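Local coordinates for fucolectin-related protein (Streptococcus pneumoniae, PDB 2WMF) that probably hydrolyses host blood-group carbohydrate antigens, serving as the catalytic module of a family 98 glycoside hydrolase and probably helping the bacterium to use host glycans, at residues W431-S436 and Q444-P449; L458-T463 and T531-S536. One frame throughout, in Å; residues are numbered along the deposited sequence.

Contact 1 (W431-S436 and Q444-P449)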
# COMPACT_ATOMS: atom_id res chain seq x y z
N TRP A 431 4.44 14.90 11.11
CA TRP A 431 4.72 13.62 11.71
C TRP A 431 3.70 12.61 11.21
O TRP A 431 2.49 12.87 11.24
CB TRP A 431 4.58 13.69 13.25
CG TRP A 431 5.73 14.33 13.98
CD1 TRP A 431 5.70 15.54 14.70
CD2 TRP A 431 7.01 13.77 14.19
NE1 TRP A 431 6.93 15.76 15.30
CE2 TRP A 431 7.74 14.67 15.04
CE3 TRP A 431 7.61 12.58 13.78
CZ2 TRP A 431 9.02 14.40 15.47
CZ3 TRP A 431 8.90 12.32 14.23
CH2 TRP A 431 9.60 13.24 15.04
N TYR A 432 4.19 11.44 10.80
CA TYR A 432 3.38 10.28 10.40
C TYR A 432 3.63 9.18 11.47
O TYR A 432 4.77 8.81 11.74
CB TYR A 432 3.76 9.78 8.99
CG TYR A 432 3.16 10.66 7.94
CD1 TYR A 432 1.94 10.33 7.38
CD2 TYR A 432 3.72 11.90 7.61
CE1 TYR A 432 1.28 11.17 6.50
CE2 TYR A 432 3.07 12.78 6.71
CZ TYR A 432 1.86 12.43 6.15
OH TYR A 432 1.20 13.30 5.29
N ILE A 433 2.55 8.69 12.07
CA ILE A 433 2.61 7.94 13.31
C ILE A 433 1.68 6.71 13.26
O ILE A 433 0.57 6.80 12.74
CB ILE A 433 2.11 8.82 14.49
CG1 ILE A 433 2.93 10.11 14.58
CG2 ILE A 433 2.10 8.07 15.79
CD1 ILE A 433 2.06 11.31 14.81
N TYR A 434 2.12 5.60 13.84
CA TYR A 434 1.22 4.49 14.14
C TYR A 434 1.74 3.59 15.26
O TYR A 434 2.91 3.59 15.61
CB TYR A 434 0.83 3.69 12.91
CG TYR A 434 1.88 3.05 12.01
CD1 TYR A 434 2.74 2.05 12.49
CD2 TYR A 434 1.99 3.40 10.64
CE1 TYR A 434 3.69 1.47 11.66
CE2 TYR A 434 2.90 2.79 9.80
CZ TYR A 434 3.76 1.80 10.29
OH TYR A 434 4.64 1.16 9.46
N ASN A 435 0.80 2.78 15.77
CA ASN A 435 1.12 1.70 16.68
C ASN A 435 1.56 0.51 15.79
O ASN A 435 0.82 0.12 14.89
CB ASN A 435 -0.12 1.34 17.51
CG ASN A 435 0.12 0.17 18.48
OD1 ASN A 435 0.74 -0.84 18.11
ND2 ASN A 435 -0.31 0.35 19.75
N SER A 436 2.77 -0.00 16.03
CA SER A 436 3.39 -1.01 15.17
C SER A 436 3.05 -2.47 15.48
O SER A 436 3.64 -3.38 14.86
CB SER A 436 4.92 -0.87 15.18
OG SER A 436 5.48 -1.14 16.43
N GLN A 444 1.07 1.75 22.46
CA GLN A 444 2.37 2.38 22.32
C GLN A 444 2.23 3.88 22.50
O GLN A 444 1.17 4.47 22.22
CB GLN A 444 3.03 2.02 20.99
CG GLN A 444 3.32 0.54 20.85
CD GLN A 444 3.89 0.15 19.46
OE1 GLN A 444 3.76 0.91 18.50
NE2 GLN A 444 4.45 -1.06 19.36
N GLN A 445 3.34 4.49 22.90
CA GLN A 445 3.38 5.92 23.15
C GLN A 445 4.53 6.55 22.36
O GLN A 445 5.57 5.92 22.14
CB GLN A 445 3.56 6.22 24.65
CG GLN A 445 2.48 5.64 25.54
CD GLN A 445 2.59 4.14 25.78
OE1 GLN A 445 3.68 3.63 26.03
NE2 GLN A 445 1.44 3.43 25.77
N VAL A 446 4.29 7.79 21.92
CA VAL A 446 5.32 8.62 21.37
C VAL A 446 5.26 9.99 22.02
O VAL A 446 4.18 10.49 22.34
CB VAL A 446 5.24 8.73 19.82
CG1 VAL A 446 5.44 7.33 19.15
CG2 VAL A 446 3.98 9.38 19.30
N MET A 447 6.46 10.55 22.18
CA MET A 447 6.63 11.96 22.56
C MET A 447 7.42 12.59 21.43
O MET A 447 8.56 12.23 21.17
CB MET A 447 7.41 12.09 23.88
CG MET A 447 7.45 13.50 24.39
SD MET A 447 8.55 14.66 23.58
CE MET A 447 10.20 13.87 23.57
N LEU A 448 6.75 13.52 20.74
CA LEU A 448 7.23 14.15 19.53
C LEU A 448 7.60 15.62 19.76
O LEU A 448 6.73 16.48 19.94
CB LEU A 448 6.11 14.08 18.49
CG LEU A 448 5.43 12.75 18.19
CD1 LEU A 448 4.26 12.91 17.20
CD2 LEU A 448 6.44 11.70 17.72
N PRO A 449 8.91 15.91 19.73
CA PRO A 449 9.32 17.33 19.67
C PRO A 449 8.66 17.97 18.46
O PRO A 449 8.45 17.31 17.43
CB PRO A 449 10.83 17.25 19.45
CG PRO A 449 11.25 15.87 19.93
CD PRO A 449 10.05 15.01 19.60
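Trp431 and Leu448 overlap from facing strands, their side chains running antiparallel alongside one another, with the leucine lying over one face of the indole. Leu448 CB sits 4.0 Å from the centroid of the five-membered ring of Trp431 in a CH-pi contact, 23° off the normal, and CD2 lies above the centre of the ring system. At the ring edge, NE1 of Trp431 donates to Pro449 O at 3.0 Å, with the acceptor nearly in the indole plane, so face and edge are both engaged by consecutive residues of one strand. Trp431 CG stands anti to the carbonyl carbon (chi1 -77°), which carries the ring across to the facing strand.

These strands belong to two different antiparallel sheets packed face to face as a beta-sandwich, and their axes pass 8.9 Å apart. Between the sheets Ile433 and Leu448 meet tip to tip, CD1 of Ile433 lying 3.6 Å from CD1 of Leu448. Val446 approaches more loosely, its CG2 4.2 Å from CG2 of Ile433. Leu460 and Leu462 from the neighbouring strand also touch Ile433.

Beyond the apolar layer, the amides of Asn435 and Gln444 stack with planes only 2° apart, although the side chains cross at about a right angle. The extended Gln444 side chain takes the Ser436 N-H on OE1 at 2.8 Å, the donor standing above the carbonyl plane, while NE2 gives a bond in its own amide plane to Ser436 OG at 3.1 Å. Asn435 ND2 turns to Leu462 O and Lys442 O. Using both ends of the Gln444 amide on one residue should fix its rotation, and it satisfies polar atoms of a buried side chain where the strand 430-434 gives way to loop, whereas the indole N-H secures the other end of the contact.

Contact 2 (L458-T463 and T531-S536); sequences LSLDLT and TTLTLS. Unlike the reference sequence in segment 531-536: Ser536 (reference Lys).
Leu458 faces Leu535 as a non-hydrogen-bonded pair in the antiparallel sheet that forms one layer of the beta-sandwich; strands 457-462 and 529-536 are neighbours there. The two leucines run alongside one another with their ends on the same face, CD1 of Leu458 only 3.3 Å from CD2 of Leu535, a tight fit. Leu458 places CG anti to its own nitrogen (chi1 -177°), swinging CD1 against Leu535. The CA of Leu458 also makes a CA-H...O contact with Thr534 O.

Ser459 is the first hydrogen-bonded position. Its N donates to Thr534 O at 2.8 Å, and the Thr534 N returns the bond to Ser459 O at 3.0 Å. On this partly exposed face, Ser459 and Thr534 meet mainly through their CB atoms. Leu460 then returns to the buried face opposite Leu533, parallel to it in direction, and its CD2 packs 3.5 Å from CD1 of Leu533. Ile479 and Leu477 of strand 477-482, in the facing sheet, touch Leu533 and Leu535.

The second bonded pair joins Asp461 and Thr532, Asp461 N reaching Thr532 O at 3.0 Å and Thr532 N reaching Asp461 O at 3.2 Å. A water links their side chains: it donates to Asp461 OD2 and accepts from Thr532 OG1. The other carboxylate oxygen, OD1, is held by Gln445 NE2 and Asn443 ND2, so the carboxylate links to the neighbouring strand 444-449 directly and to Thr532 through the water. Leu462 contributes little, its CD2 approaching CG2 of Thr531. Where the segment leaves the strand, a second water takes over from direct pairing, accepting from Thr463 N at 2.9 Å and lying 2.6 Å from Thr531 OG1.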
# COMPACT_ATOMS: atom_id res chain seq x y z
N LEU A 458 4.35 17.16 21.48
CA LEU A 458 3.03 16.54 21.34
C LEU A 458 3.23 15.06 21.63
O LEU A 458 4.08 14.40 21.04
CB LEU A 458 2.49 16.79 19.93
CG LEU A 458 1.11 16.29 19.57
CD1 LEU A 458 0.55 17.09 18.40
CD2 LEU A 458 1.13 14.81 19.18
N SER A 459 2.49 14.55 22.59
CA SER A 459 2.49 13.12 22.85
C SER A 459 1.20 12.42 22.45
O SER A 459 0.11 12.99 22.46
CB SER A 459 2.70 12.94 24.36
OG SER A 459 3.99 13.43 24.72
N LEU A 460 1.32 11.11 22.15
CA LEU A 460 0.18 10.27 21.81
C LEU A 460 0.29 8.92 22.53
O LEU A 460 1.40 8.32 22.60
CB LEU A 460 0.07 10.01 20.29
CG LEU A 460 -0.37 11.20 19.44
CD1 LEU A 460 0.00 10.98 17.98
CD2 LEU A 460 -1.90 11.27 19.57
N ASP A 461 -0.86 8.45 23.01
CA ASP A 461 -1.04 7.09 23.49
C ASP A 461 -2.01 6.46 22.52
O ASP A 461 -3.13 6.96 22.33
CB ASP A 461 -1.55 7.06 24.94
CG ASP A 461 -1.65 5.67 25.52
OD1 ASP A 461 -1.03 4.73 25.02
OD2 ASP A 461 -2.38 5.53 26.54
N LEU A 462 -1.53 5.36 21.90
CA LEU A 462 -2.17 4.77 20.74
C LEU A 462 -2.47 3.29 20.98
O LEU A 462 -1.58 2.53 21.28
CB LEU A 462 -1.26 4.81 19.52
CG LEU A 462 -0.66 6.15 19.14
CD1 LEU A 462 0.75 5.99 18.50
CD2 LEU A 462 -1.67 6.87 18.27
N THR A 463 -3.72 2.89 20.81
CA THR A 463 -4.05 1.49 20.83
C THR A 463 -3.63 0.86 19.51
O THR A 463 -3.39 1.57 18.52
CB THR A 463 -5.55 1.22 21.07
OG1 THR A 463 -6.33 1.60 19.92
CG2 THR A 463 -6.09 1.92 22.34
N THR A 531 -7.54 7.29 22.16
CA THR A 531 -6.30 7.90 21.74
C THR A 531 -6.19 9.17 22.57
O THR A 531 -7.12 9.95 22.60
CB THR A 531 -6.32 8.30 20.24
OG1 THR A 531 -6.56 7.15 19.44
CG2 THR A 531 -4.99 8.95 19.85
N THR A 532 -5.07 9.31 23.28
CA THR A 532 -4.88 10.48 24.16
C THR A 532 -3.79 11.34 23.51
O THR A 532 -2.66 10.85 23.23
CB THR A 532 -4.45 10.05 25.56
OG1 THR A 532 -5.42 9.13 26.09
CG2 THR A 532 -4.29 11.29 26.47
N LEU A 533 -4.13 12.61 23.29
CA LEU A 533 -3.23 13.57 22.64
C LEU A 533 -2.91 14.69 23.65
O LEU A 533 -3.83 15.29 24.21
CB LEU A 533 -3.94 14.15 21.42
CG LEU A 533 -3.20 15.26 20.69
CD1 LEU A 533 -1.89 14.74 20.21
CD2 LEU A 533 -4.12 15.84 19.54
N THR A 534 -1.63 14.93 23.91
CA THR A 534 -1.20 15.91 24.89
C THR A 534 -0.26 16.92 24.23
O THR A 534 0.76 16.55 23.64
CB THR A 534 -0.49 15.25 26.08
OG1 THR A 534 -1.29 14.18 26.59
CG2 THR A 534 -0.28 16.24 27.20
N LEU A 535 -0.63 18.20 24.28
CA LEU A 535 0.19 19.28 23.74
C LEU A 535 0.82 20.00 24.92
O LEU A 535 0.11 20.59 25.75
CB LEU A 535 -0.66 20.27 22.96
CG LEU A 535 -1.47 19.75 21.78
CD1 LEU A 535 -2.31 20.90 21.16
CD2 LEU A 535 -0.56 19.15 20.77
N SER A 536 2.14 19.91 25.01
CA SER A 536 2.90 20.50 26.09
C SER A 536 3.46 21.79 25.60
O SER A 536 4.16 21.83 24.60
CB SER A 536 4.04 19.59 26.50
OG SER A 536 4.74 20.09 27.62
O HOH W 1 -5.03 6.60 25.37
O HOH W 2 -5.79 4.83 20.31

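How the contacts relate
The two contacts share one sandwich but run in different directions through it. Contact 1 spans the gap between the sheets, where side chains do the bridging and two of the three hydrogen bonds end on a backbone atom; contact 2 lies within one sheet, where the backbone ladder does most of the polar work. They meet because strands 444-449 and 457-462 are sheet neighbours, with probable hydrogen bonds from Leu448 N to Leu458 O and from Leu462 N to Gln444 O. Contact 1 is largely buried, its polar pairs sitting at the ends of an apolar middle. Contact 2 has a leucine-rich buried face and a partly exposed face of serine, threonine and aspartate, where water takes part.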